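Local coordinates for protein flavodoxin (Bacillus cereus, PDB 6GAQ) that binds flavin mononucleotide and probably serves as a low-potential electron donor to a number of redox enzymes, at residues L28-V31 with S32-F36. Residues are numbered along the deposited sequence; the frame is centred on the assembly and turned at random.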
# COMPACT_ATOMS: atom_id res chain seq x y z
N LEU A 28 -1.53 -5.88 -9.78
CA LEU A 28 -0.23 -6.09 -10.40
C LEU A 28 0.81 -6.52 -9.37
O LEU A 28 1.61 -7.43 -9.63
CB LEU A 28 0.22 -4.82 -11.12
CG LEU A 28 -0.55 -4.43 -12.38
CD1 LEU A 28 -0.28 -2.98 -12.75
CD2 LEU A 28 -0.19 -5.34 -13.54
N ILE A 29 0.81 -5.89 -8.20
CA ILE A 29 1.79 -6.23 -7.17
C ILE A 29 1.59 -7.65 -6.68
O ILE A 29 2.57 -8.39 -6.45
CB ILE A 29 1.72 -5.21 -6.02
CG1 ILE A 29 2.05 -3.81 -6.53
CG2 ILE A 29 2.67 -5.61 -4.89
CD1 ILE A 29 1.66 -2.70 -5.57
N LYS A 30 0.34 -8.08 -6.51
CA LYS A 30 0.07 -9.43 -6.03
C LYS A 30 0.59 -10.48 -7.01
O LYS A 30 1.18 -11.48 -6.59
CB LYS A 30 -1.43 -9.62 -5.81
CG LYS A 30 -1.87 -11.08 -5.81
CD LYS A 30 -3.34 -11.22 -5.45
CE LYS A 30 -3.76 -12.68 -5.50
NZ LYS A 30 -2.82 -13.55 -4.75
N VAL A 31 0.39 -10.26 -8.31
CA VAL A 31 0.81 -11.24 -9.31
C VAL A 31 2.33 -11.40 -9.29
O VAL A 31 2.85 -12.52 -9.38
CB VAL A 31 0.29 -10.83 -10.70
CG1 VAL A 31 1.02 -11.58 -11.78
CG2 VAL A 31 -1.21 -11.09 -10.79
N SER A 32 3.06 -10.29 -9.17
CA SER A 32 4.51 -10.38 -9.03
C SER A 32 4.89 -11.13 -7.77
O SER A 32 5.76 -12.02 -7.79
CB SER A 32 5.13 -8.98 -9.02
OG SER A 32 6.48 -9.02 -8.58
N LEU A 33 4.25 -10.79 -6.65
CA LEU A 33 4.51 -11.48 -5.39
C LEU A 33 4.05 -12.93 -5.44
O LEU A 33 4.51 -13.73 -4.62
CB LEU A 33 3.83 -10.75 -4.24
CG LEU A 33 4.43 -9.41 -3.81
CD1 LEU A 33 3.61 -8.80 -2.69
CD2 LEU A 33 5.88 -9.58 -3.39
N ASP A 34 3.15 -13.28 -6.36
CA ASP A 34 2.77 -14.68 -6.53
C ASP A 34 3.91 -15.49 -7.14
O ASP A 34 4.13 -16.64 -6.76
CB ASP A 34 1.53 -14.79 -7.41
CG ASP A 34 0.25 -14.47 -6.66
OD1 ASP A 34 0.26 -14.51 -5.41
OD2 ASP A 34 -0.76 -14.19 -7.33
N ALA A 35 4.64 -14.89 -8.09
CA ALA A 35 5.68 -15.63 -8.81
C ALA A 35 6.77 -16.11 -7.87
O ALA A 35 7.29 -17.22 -8.03
CB ALA A 35 6.25 -14.76 -9.92
N PHE A 36 7.16 -15.28 -6.91
CA PHE A 36 7.87 -15.78 -5.74
C PHE A 36 6.87 -16.51 -4.86
O PHE A 36 5.81 -15.96 -4.54
CB PHE A 36 8.53 -14.64 -4.97
CG PHE A 36 9.28 -13.66 -5.83
CD1 PHE A 36 8.63 -12.57 -6.38
CD2 PHE A 36 10.63 -13.84 -6.10
CE1 PHE A 36 9.32 -11.67 -7.18
CE2 PHE A 36 11.32 -12.95 -6.89
CZ PHE A 36 10.66 -11.86 -7.44
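Lys30 reaches one turn along its helix to Asp34 and forms a salt bridge with it, an i to i+4 pair on the last turns of helix 21-35. NZ of Lys30 is almost equidistant from the two carboxylate oxygens, 3.3 Å from OD1 and 3.4 Å from OD2 of Asp34, and both hydrogen bonds are weak. Lys30 CG lies roughly opposite the backbone N (chi1 159°); the chain stays extended through chi3 and bends at chi4 (49°), which turns NZ back toward the two oxygens. Asp34 CG is anti to its own carbonyl carbon (chi1 -79°), turning the carboxylate back toward Lys30. A stronger hold on that ammonium comes from the carbonyl oxygen of Val40, so the salt bridge is its secondary tie. Nearer the backbone, CG of Lys30 comes 3.6 Å from OD2 of Asp34, where the lysine stem passes the acid at a slant.

Ile29 and Leu33 repeat the i to i+4 spacing in apolar form. They lie side by side and point the same way, CG2 of Ile29 meeting CD1 of Leu33 at 4.0 Å. The backbone joins the same two residues, Leu33 N to Ile29 O, at 2.9 Å and nearly straight. Toward the C-terminal end the bonding becomes less regular: Asp34 N makes weak bonds to the carbonyl oxygens of both Lys30 and Val31, Ala35 N still bonds to Val31 O, and Phe36 is the first residue to leave helical geometry.

In this flavodoxin fold the helix is the crossover of a beta-alpha-beta unit, touching Ile11 and Ile13 of strand 11-16 and Val40 and Leu42 of strand 40-44. Ile29 and Leu33 pack onto Ile60 of the central strand 58-63, while Ile29 and Ser32 touch Ala147 of the neighbouring helix 137-152.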